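Local coordinates for protein glucose-6-phosphate isomerase (Plasmodium falciparum, PDB 3QKI) that probably catalyses the interconversion of alpha-D-glucose 6-phosphate and beta-D-fructose 6-phosphate, an early step of glycolysis, at residues Lys144-Tyr149 / Pro323-Phe328; Val319-Leu324 / Arg334-Gly339; Gln433-Gly438 / Asp477-Gly482; Glu493-Ser498 / Thr503-Asn508. All blocks are in the same frame, centred on the assembly; numbering follows the deposited sequence. Where two conformers were deposited one is given.

Interaction 1. Residues Lys144-Tyr149 / Pro323-Phe328; sequences KKIEKY and PLSIAF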
# COMPACT_ATOMS: atom_id res chain seq x y z
N LYS A 144 -2.76 27.73 20.31
CA LYS A 144 -3.60 28.94 20.33
C LYS A 144 -3.47 29.69 18.99
O LYS A 144 -4.47 30.18 18.48
CB LYS A 144 -3.20 29.87 21.49
CG LYS A 144 -3.75 29.39 22.82
CD LYS A 144 -2.97 30.04 23.96
CE LYS A 144 -3.80 30.40 25.16
NZ LYS A 144 -4.23 29.21 25.93
N LYS A 145 -2.27 29.73 18.42
CA LYS A 145 -1.99 30.37 17.15
C LYS A 145 -2.74 29.62 16.02
O LYS A 145 -3.30 30.27 15.12
CB LYS A 145 -0.47 30.38 16.89
CG LYS A 145 -0.04 31.20 15.70
CD LYS A 145 1.46 31.14 15.54
CE LYS A 145 1.93 31.59 14.20
NZ LYS A 145 1.71 33.04 14.02
N ILE A 146 -2.76 28.28 16.08
CA ILE A 146 -3.45 27.44 15.08
C ILE A 146 -4.96 27.63 15.20
O ILE A 146 -5.63 27.81 14.17
CB ILE A 146 -3.07 25.93 15.20
CG1 ILE A 146 -1.59 25.71 14.82
CG2 ILE A 146 -4.03 25.04 14.37
CD1 ILE A 146 -1.02 24.35 15.22
N GLU A 147 -5.49 27.61 16.44
CA GLU A 147 -6.93 27.80 16.68
C GLU A 147 -7.36 29.11 16.04
O GLU A 147 -8.33 29.10 15.27
CB GLU A 147 -7.21 27.78 18.18
CG GLU A 147 -8.65 28.06 18.54
CD GLU A 147 -8.97 27.93 20.02
OE1 GLU A 147 -10.16 27.75 20.34
OE2 GLU A 147 -8.03 27.95 20.85
N LYS A 148 -6.61 30.23 16.32
CA LYS A 148 -6.93 31.55 15.78
C LYS A 148 -6.83 31.59 14.26
O LYS A 148 -7.77 32.03 13.60
CB LYS A 148 -6.07 32.66 16.43
N TYR A 149 -5.72 31.10 13.69
CA TYR A 149 -5.51 31.10 12.25
C TYR A 149 -6.55 30.26 11.50
O TYR A 149 -7.10 30.73 10.51
CB TYR A 149 -4.07 30.66 11.89
CG TYR A 149 -3.77 30.74 10.41
CD1 TYR A 149 -3.40 31.95 9.82
CD2 TYR A 149 -3.89 29.62 9.59
CE1 TYR A 149 -3.14 32.03 8.45
CE2 TYR A 149 -3.66 29.70 8.22
CZ TYR A 149 -3.28 30.91 7.65
OH TYR A 149 -3.05 30.99 6.30
N PRO A 323 -2.96 21.90 9.20
CA PRO A 323 -3.84 21.60 8.05
C PRO A 323 -5.15 20.93 8.46
O PRO A 323 -6.17 21.23 7.86
CB PRO A 323 -2.98 20.72 7.15
CG PRO A 323 -1.98 20.11 8.07
CD PRO A 323 -1.66 21.20 9.06
N LEU A 324 -5.13 20.09 9.51
CA LEU A 324 -6.37 19.40 9.92
C LEU A 324 -7.39 20.32 10.61
O LEU A 324 -8.59 20.09 10.48
CB LEU A 324 -6.08 18.14 10.76
CG LEU A 324 -5.27 17.01 10.06
CD1 LEU A 324 -4.64 16.04 11.11
CD2 LEU A 324 -6.12 16.28 9.01
N SER A 325 -6.91 21.35 11.34
CA SER A 325 -7.79 22.35 11.96
C SER A 325 -8.36 23.27 10.85
O SER A 325 -9.47 23.71 10.97
CB SER A 325 -7.04 23.19 12.98
OG SER A 325 -6.67 22.41 14.11
N ILE A 326 -7.62 23.51 9.77
CA ILE A 326 -8.16 24.29 8.64
C ILE A 326 -9.29 23.46 7.99
O ILE A 326 -10.40 23.97 7.80
CB ILE A 326 -7.07 24.70 7.61
CG1 ILE A 326 -6.13 25.79 8.21
CG2 ILE A 326 -7.72 25.18 6.27
CD1 ILE A 326 -4.80 25.96 7.48
N ALA A 327 -9.02 22.18 7.71
CA ALA A 327 -10.00 21.30 7.06
C ALA A 327 -11.23 21.03 7.91
O ALA A 327 -12.35 21.00 7.37
CB ALA A 327 -9.33 19.97 6.69
N PHE A 328 -11.05 20.81 9.23
CA PHE A 328 -12.15 20.36 10.07
C PHE A 328 -12.57 21.26 11.23
O PHE A 328 -13.60 20.98 11.86
CB PHE A 328 -11.82 18.97 10.64
CG PHE A 328 -11.40 17.95 9.61
CD1 PHE A 328 -12.11 17.79 8.42
CD2 PHE A 328 -10.31 17.11 9.85
CE1 PHE A 328 -11.72 16.83 7.49
CE2 PHE A 328 -9.95 16.13 8.93
CZ PHE A 328 -10.66 15.98 7.76

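Interaction 2. Residues Val319-Leu324 / Arg334-Gly339; sequences VGILPL and RNFLNG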
# COMPACT_ATOMS: atom_id res chain seq x y z
N VAL A 319 2.51 20.28 12.52
CA VAL A 319 2.66 19.50 11.26
C VAL A 319 1.28 19.01 10.75
O VAL A 319 0.93 19.24 9.58
CB VAL A 319 3.64 18.30 11.41
CG1 VAL A 319 3.55 17.35 10.20
CG2 VAL A 319 5.08 18.79 11.62
N GLY A 320 0.52 18.38 11.64
CA GLY A 320 -0.81 17.87 11.33
C GLY A 320 -1.92 18.76 11.87
O GLY A 320 -2.92 18.96 11.19
N ILE A 321 -1.75 19.31 13.09
CA ILE A 321 -2.82 20.13 13.70
C ILE A 321 -3.18 21.36 12.87
O ILE A 321 -4.35 21.69 12.79
CB ILE A 321 -2.66 20.39 15.22
CG1 ILE A 321 -2.45 19.06 16.03
CG2 ILE A 321 -3.85 21.20 15.79
CD1 ILE A 321 -3.58 17.88 15.85
N LEU A 322 -2.21 22.00 12.23
CA LEU A 322 -2.54 23.15 11.39
C LEU A 322 -3.38 22.78 10.14
O LEU A 322 -4.52 23.26 10.07
CB LEU A 322 -1.31 23.99 11.03
CG LEU A 322 -1.56 25.10 10.02
CD1 LEU A 322 -2.41 26.23 10.61
CD2 LEU A 322 -0.27 25.59 9.48
N PRO A 323 -2.96 21.90 9.20
CA PRO A 323 -3.84 21.60 8.05
C PRO A 323 -5.15 20.93 8.46
O PRO A 323 -6.17 21.23 7.86
CB PRO A 323 -2.98 20.72 7.15
CG PRO A 323 -1.98 20.11 8.07
CD PRO A 323 -1.66 21.20 9.06
N LEU A 324 -5.13 20.09 9.51
CA LEU A 324 -6.37 19.40 9.92
C LEU A 324 -7.39 20.32 10.61
O LEU A 324 -8.59 20.09 10.48
CB LEU A 324 -6.08 18.14 10.76
CG LEU A 324 -5.27 17.01 10.06
CD1 LEU A 324 -4.64 16.04 11.11
CD2 LEU A 324 -6.12 16.28 9.01
N ARG A 334 -9.11 19.37 18.73
CA ARG A 334 -8.91 19.36 20.17
C ARG A 334 -9.41 18.01 20.70
O ARG A 334 -8.74 17.39 21.53
CB ARG A 334 -9.64 20.55 20.83
CG ARG A 334 -9.49 20.65 22.34
CD ARG A 334 -9.83 22.04 22.85
NE ARG A 334 -11.07 22.55 22.28
CZ ARG A 334 -11.30 23.83 21.97
NH1 ARG A 334 -10.37 24.75 22.23
NH2 ARG A 334 -12.45 24.20 21.45
N ASN A 335 -10.56 17.51 20.18
CA ASN A 335 -11.11 16.21 20.57
C ASN A 335 -10.16 15.08 20.17
O ASN A 335 -10.03 14.12 20.93
CB ASN A 335 -12.49 15.97 19.95
CG ASN A 335 -13.55 16.78 20.63
OD1 ASN A 335 -13.42 17.19 21.79
ND2 ASN A 335 -14.62 17.07 19.91
N PHE A 336 -9.53 15.18 18.97
CA PHE A 336 -8.54 14.21 18.47
C PHE A 336 -7.37 14.18 19.46
O PHE A 336 -6.93 13.10 19.86
CB PHE A 336 -8.04 14.60 17.08
CG PHE A 336 -6.92 13.72 16.53
CD1 PHE A 336 -7.21 12.53 15.88
CD2 PHE A 336 -5.59 14.11 16.63
CE1 PHE A 336 -6.19 11.72 15.36
CE2 PHE A 336 -4.57 13.31 16.11
CZ PHE A 336 -4.87 12.11 15.49
N LEU A 337 -6.90 15.37 19.89
CA LEU A 337 -5.79 15.49 20.86
C LEU A 337 -6.15 14.87 22.19
O LEU A 337 -5.29 14.21 22.78
CB LEU A 337 -5.32 16.95 21.03
CG LEU A 337 -4.60 17.55 19.80
CD1 LEU A 337 -4.40 19.07 19.96
CD2 LEU A 337 -3.27 16.88 19.55
N ASN A 338 -7.41 15.03 22.65
CA ASN A 338 -7.90 14.44 23.90
C ASN A 338 -7.85 12.93 23.83
O ASN A 338 -7.48 12.28 24.81
CB ASN A 338 -9.32 14.92 24.23
CG ASN A 338 -9.40 16.39 24.56
OD1 ASN A 338 -8.39 17.08 24.71
ND2 ASN A 338 -10.62 16.90 24.67
N GLY A 339 -8.19 12.38 22.66
CA GLY A 339 -8.11 10.94 22.41
C GLY A 339 -6.69 10.44 22.55
O GLY A 339 -6.46 9.47 23.27

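Interaction 3. Residues Gln433-Gly438 / Asp477-Gly482; sequences QLIHQG and DALAIG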
# COMPACT_ATOMS: atom_id res chain seq x y z
N GLN A 433 -5.44 -15.07 -0.09
CA GLN A 433 -5.12 -16.44 -0.52
C GLN A 433 -3.80 -16.86 0.21
O GLN A 433 -3.75 -17.93 0.82
CB GLN A 433 -4.93 -16.48 -2.05
CG GLN A 433 -4.17 -17.69 -2.56
CD GLN A 433 -4.86 -18.99 -2.23
OE1 GLN A 433 -6.07 -19.15 -2.41
NE2 GLN A 433 -4.08 -19.97 -1.78
N LEU A 434 -2.77 -15.99 0.15
CA LEU A 434 -1.46 -16.21 0.78
C LEU A 434 -1.59 -16.26 2.32
O LEU A 434 -1.02 -17.15 2.95
CB LEU A 434 -0.45 -15.14 0.33
CG LEU A 434 0.99 -15.30 0.81
CD1 LEU A 434 1.95 -14.71 -0.14
CD2 LEU A 434 1.21 -14.61 2.15
N ILE A 435 -2.36 -15.33 2.90
CA ILE A 435 -2.58 -15.25 4.36
C ILE A 435 -3.24 -16.53 4.88
O ILE A 435 -2.95 -16.95 6.01
CB ILE A 435 -3.29 -13.93 4.79
CG1 ILE A 435 -2.47 -12.70 4.33
CG2 ILE A 435 -3.55 -13.89 6.32
CD1 ILE A 435 -2.97 -11.28 4.82
N HIS A 436 -4.09 -17.19 4.06
CA HIS A 436 -4.73 -18.45 4.48
C HIS A 436 -3.93 -19.68 4.15
O HIS A 436 -3.96 -20.63 4.93
CB HIS A 436 -6.14 -18.60 3.88
CG HIS A 436 -7.16 -17.72 4.55
ND1 HIS A 436 -7.79 -18.11 5.74
CD2 HIS A 436 -7.58 -16.48 4.22
CE1 HIS A 436 -8.59 -17.11 6.06
NE2 HIS A 436 -8.50 -16.10 5.18
N GLN A 437 -3.26 -19.71 2.97
CA GLN A 437 -2.59 -20.93 2.50
C GLN A 437 -1.09 -20.86 2.19
O GLN A 437 -0.47 -21.89 1.92
CB GLN A 437 -3.37 -21.57 1.33
CG GLN A 437 -4.74 -22.15 1.73
CD GLN A 437 -5.39 -22.88 0.58
OE1 GLN A 437 -5.35 -22.45 -0.58
NE2 GLN A 437 -6.00 -24.02 0.86
N GLY A 438 -0.54 -19.67 2.15
CA GLY A 438 0.89 -19.50 1.92
C GLY A 438 1.58 -19.28 3.24
O GLY A 438 1.16 -19.80 4.28
N ASP A 477 -11.76 -15.87 12.60
CA ASP A 477 -12.06 -17.25 12.94
C ASP A 477 -11.51 -18.26 11.92
O ASP A 477 -10.96 -19.27 12.34
CB ASP A 477 -13.56 -17.46 13.17
CG ASP A 477 -14.07 -16.85 14.47
OD1 ASP A 477 -13.23 -16.51 15.36
OD2 ASP A 477 -15.32 -16.71 14.61
N ALA A 478 -11.63 -17.99 10.59
CA ALA A 478 -11.13 -18.87 9.53
C ALA A 478 -9.58 -19.04 9.67
O ALA A 478 -9.06 -20.15 9.55
CB ALA A 478 -11.49 -18.33 8.15
N LEU A 479 -8.88 -17.94 9.96
CA LEU A 479 -7.42 -17.97 10.14
C LEU A 479 -7.04 -18.81 11.35
O LEU A 479 -6.14 -19.63 11.26
CB LEU A 479 -6.85 -16.55 10.24
CG LEU A 479 -6.76 -15.77 8.90
CD1 LEU A 479 -6.43 -14.30 9.14
CD2 LEU A 479 -5.73 -16.40 7.97
N ALA A 480 -7.78 -18.65 12.46
CA ALA A 480 -7.52 -19.38 13.70
C ALA A 480 -7.83 -20.88 13.58
O ALA A 480 -6.95 -21.69 13.86
CB ALA A 480 -8.30 -18.75 14.85
N ILE A 481 -9.04 -21.24 13.12
CA ILE A 481 -9.55 -22.62 13.07
C ILE A 481 -9.18 -23.48 11.86
O ILE A 481 -9.03 -24.70 12.00
CB ILE A 481 -11.07 -22.69 13.46
CG1 ILE A 481 -11.98 -22.28 12.28
CG2 ILE A 481 -11.37 -21.86 14.75
CD1 ILE A 481 -13.47 -22.66 12.40
N GLY A 482 -9.07 -22.87 10.69
CA GLY A 482 -8.76 -23.61 9.48
C GLY A 482 -9.84 -24.63 9.14
O GLY A 482 -10.99 -24.50 9.55
O HOH W 1 -7.42 -20.36 7.44

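Interaction 4. Residues Glu493-Ser498 / Thr503-Asn508; sequences EKNKMS and THKVFN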
# COMPACT_ATOMS: atom_id res chain seq x y z
N GLU A 493 -18.00 -35.65 -0.04
CA GLU A 493 -18.97 -36.74 -0.18
C GLU A 493 -20.08 -36.28 -1.13
O GLU A 493 -20.61 -37.09 -1.88
CB GLU A 493 -19.59 -37.11 1.19
CG GLU A 493 -18.68 -37.90 2.11
CD GLU A 493 -19.18 -38.10 3.53
OE1 GLU A 493 -20.39 -37.94 3.78
OE2 GLU A 493 -18.33 -38.41 4.41
N LYS A 494 -20.37 -34.96 -1.15
CA LYS A 494 -21.37 -34.37 -2.03
C LYS A 494 -20.76 -33.77 -3.32
O LYS A 494 -21.33 -33.96 -4.40
CB LYS A 494 -22.19 -33.32 -1.26
CG LYS A 494 -23.05 -33.94 -0.17
CD LYS A 494 -23.94 -32.87 0.43
CE LYS A 494 -25.03 -33.43 1.31
NZ LYS A 494 -25.96 -32.36 1.76
N ASN A 495 -19.60 -33.06 -3.21
CA ASN A 495 -18.92 -32.39 -4.33
C ASN A 495 -18.35 -33.38 -5.33
O ASN A 495 -18.38 -33.12 -6.54
CB ASN A 495 -17.80 -31.47 -3.82
CG ASN A 495 -18.24 -30.33 -2.93
OD1 ASN A 495 -19.42 -29.97 -2.83
ND2 ASN A 495 -17.28 -29.72 -2.27
N LYS A 496 -17.79 -34.48 -4.83
CA LYS A 496 -17.20 -35.53 -5.66
C LYS A 496 -16.06 -35.05 -6.57
O LYS A 496 -15.94 -35.47 -7.72
CB LYS A 496 -18.28 -36.38 -6.37
CG LYS A 496 -19.15 -37.14 -5.36
CD LYS A 496 -20.24 -37.95 -6.02
CE LYS A 496 -21.34 -38.33 -5.05
NZ LYS A 496 -20.90 -39.28 -3.99
N MET A 497 -15.19 -34.18 -6.03
CA MET A 497 -13.99 -33.73 -6.75
C MET A 497 -13.05 -34.95 -6.72
O MET A 497 -13.17 -35.80 -5.82
CB MET A 497 -13.35 -32.54 -5.99
CG MET A 497 -12.15 -31.90 -6.70
SD MET A 497 -11.25 -30.79 -5.58
CE MET A 497 -10.40 -29.78 -6.74
N SER A 498 -12.15 -35.06 -7.68
CA SER A 498 -11.19 -36.17 -7.70
C SER A 498 -10.43 -36.18 -6.36
O SER A 498 -9.92 -35.14 -5.94
CB SER A 498 -10.25 -36.04 -8.89
OG SER A 498 -9.76 -37.33 -9.22
N THR A 503 -6.13 -32.09 -0.96
CA THR A 503 -5.03 -31.43 -0.23
C THR A 503 -5.01 -29.92 -0.50
O THR A 503 -4.76 -29.14 0.41
CB THR A 503 -3.69 -32.09 -0.58
OG1 THR A 503 -3.58 -32.22 -2.00
CG2 THR A 503 -3.49 -33.42 0.09
N HIS A 504 -5.34 -29.51 -1.75
CA HIS A 504 -5.42 -28.11 -2.20
C HIS A 504 -6.47 -27.30 -1.45
O HIS A 504 -6.41 -26.08 -1.44
CB HIS A 504 -5.71 -28.09 -3.72
CG HIS A 504 -4.60 -28.68 -4.53
ND1 HIS A 504 -3.54 -27.90 -4.97
CD2 HIS A 504 -4.41 -29.95 -4.95
CE1 HIS A 504 -2.74 -28.73 -5.62
NE2 HIS A 504 -3.22 -29.97 -5.64
N LYS A 505 -7.44 -27.97 -0.81
CA LYS A 505 -8.54 -27.32 -0.12
C LYS A 505 -8.39 -27.28 1.42
O LYS A 505 -9.28 -26.76 2.11
CB LYS A 505 -9.85 -27.99 -0.52
CG LYS A 505 -10.25 -27.73 -1.97
CD LYS A 505 -11.67 -28.22 -2.18
CE LYS A 505 -12.12 -28.02 -3.59
NZ LYS A 505 -13.48 -28.58 -3.81
N VAL A 506 -7.27 -27.79 1.94
CA VAL A 506 -7.01 -27.82 3.38
C VAL A 506 -6.56 -26.44 3.86
O VAL A 506 -5.77 -25.77 3.18
CB VAL A 506 -5.98 -28.95 3.73
CG1 VAL A 506 -5.43 -28.85 5.16
CG2 VAL A 506 -6.60 -30.34 3.49
N PHE A 507 -7.05 -26.02 5.03
CA PHE A 507 -6.64 -24.78 5.68
C PHE A 507 -6.03 -25.18 7.01
O PHE A 507 -6.76 -25.61 7.89
CB PHE A 507 -7.83 -23.84 5.92
CG PHE A 507 -8.41 -23.23 4.67
CD1 PHE A 507 -8.22 -21.88 4.39
CD2 PHE A 507 -9.21 -23.99 3.81
CE1 PHE A 507 -8.79 -21.31 3.25
CE2 PHE A 507 -9.75 -23.42 2.65
CZ PHE A 507 -9.56 -22.08 2.39
N ASN A 508 -4.71 -25.10 7.14
CA ASN A 508 -4.02 -25.50 8.37
C ASN A 508 -4.39 -24.75 9.64
O ASN A 508 -4.28 -25.32 10.72
CB ASN A 508 -2.51 -25.63 8.16
CG ASN A 508 -2.13 -26.62 7.08
OD1 ASN A 508 -2.71 -27.70 6.94
ND2 ASN A 508 -1.14 -26.27 6.28
O HOH W 2 -14.70 -30.77 -2.61

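Interaction 1. Residues Lys144-Tyr149 / Pro323-Phe328
Tyr149 meets Ile326 at the edge of its ring: the CE2 atom of Tyr149 lies 4.0 Å from CD1 of Ile326, and that methyl sits close to the ring plane instead of over a face. The same tyrosine also meets Phe303 edge-to-face. The other ring of the two segments, Phe328, is turned to the far side of its helix, where CB of Ala327 stands 3.9 Å above the centre of one face. With chi1 at -176°, CG of Tyr149 lies opposite the backbone N, and the ring reaches along the flank of its helix until its edge meets the isoleucine. The two side chains run at a slant to each other; Ile326 arrives by its end methyl, Tyr149 by the side of its ring.

A turn earlier on helix 135-154, Ile146 makes the second point of touch. Its CG2 branch presses on Ser325, 3.7 Å from OG and 3.8 Å from CB. The hydroxyl sits beside its own backbone N (chi1 -68°) and is hydrogen-bonded back to the carbonyl O of Ile321, one turn before it, which settles its polarity within its own helix. Ile326 also touches Leu244 and Ile246 of strand 243-248, and Tyr149 touches Leu244, so helices 135-154 and 318-328 pack side by side against the five-stranded parallel sheet that contains this strand. No hydrogen bond crosses between the segments. Cohesion between them therefore probably rests on dispersion and the exclusion of water, with the serine offering its hydrocarbon and an already engaged oxygen to the isoleucine methyl.

Interaction 2. Residues Val319-Leu324 / Arg334-Gly339
Ile321, facing Phe336 and Leu337, belongs to a helix with an irregular turn: the N of Pro323 makes no bond to the preceding turn, so helix 318-328 is kinked just after the contact. Regular bonding is resumed at once, Leu324 N reaching the O of Gly320 at 3.0 Å. The partner segment is an uninterrupted part of helix 330-349, illustrated by Asn338 N bonded to Arg334 O at 2.9 Å. The backbones stay well apart, the nearest alpha carbons being those of Ile321 and Arg334, 8.9 Å from each other, and side chains have to fill the distance.

The contact across the gap is made by one methyl, CD1 of Ile321. With CG1 of Ile321 opposite the carbonyl carbon and beside the backbone N (chi1 -52°), CD1 meets Leu337 tip to tip, 3.8 Å from CD2 and 4.1 Å from CG. The same CD1 approaches the Phe336 ring at a slant, 4.3 Å from CD2. A single aliphatic end is thus received by two consecutive residues, an aliphatic and an aromatic one, all of them buried.

The two helices follow each other in the chain, with only residue 329 between helices 318-328 and 330-349. Ile321 and Leu337 both also rest on Leu143 of helix 135-154, while Phe336 touches Val184 of helix 179-197. Val319 and Leu322 of helix 318-328 touch strand 282-285 of the parallel sheet.

Interaction 3. Residues Gln433-Gly438 / Asp477-Gly482
The CD2 methyl of Leu479 covers one face of the His436 imidazole in a CH-pi contact: CD2 of Leu479 is 3.6 Å from the centroid of the His436 ring and 20° off the normal, displaced toward the rim. The side chains cross almost at right angles. Leu479 holds CG beside its own backbone N (chi1 -76°), and CD2 of Leu479 also lies 3.7 Å from CG2 and 3.4 Å from O of Ile435. Ala478 adds its CB to the histidine, 3.8 Å from CE1.

Both nitrogens of the imidazole have partners. At the edge, in the plane of the ring, a water lies 2.8 Å from ND1 of His436 and donates to Ala478 O, 2.7 Å away, so it bridges the two helices. NE2 is hydrogen-bonded to OE1 of Gln475, on the same helix as Leu479 and one turn earlier. The ring's rotation is therefore fixed from two directions while the leucine presses on its face. On the helix of His436, Gln433 NE2 donates to a lone pair of Gln437 OE1, in the carbonyl plane.

The segment axes approach to 10.4 Å, with an angle of 30° between their directions. Asp477 bonds to Thr587 of the second subunit and Gln433 to Gly553 of the second subunit, which places this helix pair at the dimer interface. Such an arrangement fits the phosphoglucose isomerase fold, in which helix 428-437 carries His429 in its first turn, about 10 Å between its side chain and that of His436; His429 binds fructose 6-phosphate in another structure of this protein.

Interaction 4. Residues Glu493-Ser498 / Thr503-Asn508
A water oxygen is gripped by two donors here, Asn495 ND2 at 2.8 Å and Lys505 NZ also at 2.8 Å. It accepts from both, joining an amide and an ammonium group whose nitrogens do not bond each other directly. Asn495 was deposited in two conformers, so its half of the bridge is less certain. Next to the water, Met497 and Lys505 reach toward each other tip to tip: SD of Met497 is 3.5 Å from CE of Lys505, and NZ of the same lysine is 3.6 Å from that sulfur. Both chains are extended beyond CG, and Met497, with CG anti to the backbone N (chi1 -175°), can span the gap between alpha carbons that stay far apart.

The two segments flank a short link at the end of helix 485-495, in a region that probably corresponds to the hook by which relatives reach over the partner subunit. Lys496 leaves the helix with positive phi (59°), and its NZ turns back to Glu493 O at 3.1 Å. Past the link, the 3-10 turn of 503-505 is marked by Val506 N bonding to Thr503 O at 3.2 Å.

The second subunit lies close on this side. Lys505 makes a cation-pi contact with Trp552 of the second subunit, and His504 NE2 is hydrogen-bonded to Asn408 OD1 of that chain. Met497 packs on Thr106 of the same neighbour.

Overall arrangement
The four contacts fall into two pairs on opposite sides of the chain's centre. Interactions 1 and 2 share helix 318-328, with centres 9 Å apart; Ile146 packs on Ile321 and Leu322, and Glu147 forms a long, weak ion pair with Arg334. Interactions 3 and 4 lie 16 Å apart between centres and are joined by probable hydrogen bonds from Gln437 NE2 to the carbonyls of His504 and Val506; both touch the second subunit. Between the pairs, the centres of interactions 1 and 3 are 45 Å apart. Interaction 3 is closest to the substrate site, the His436 side chain being about 10 Å from that of His429.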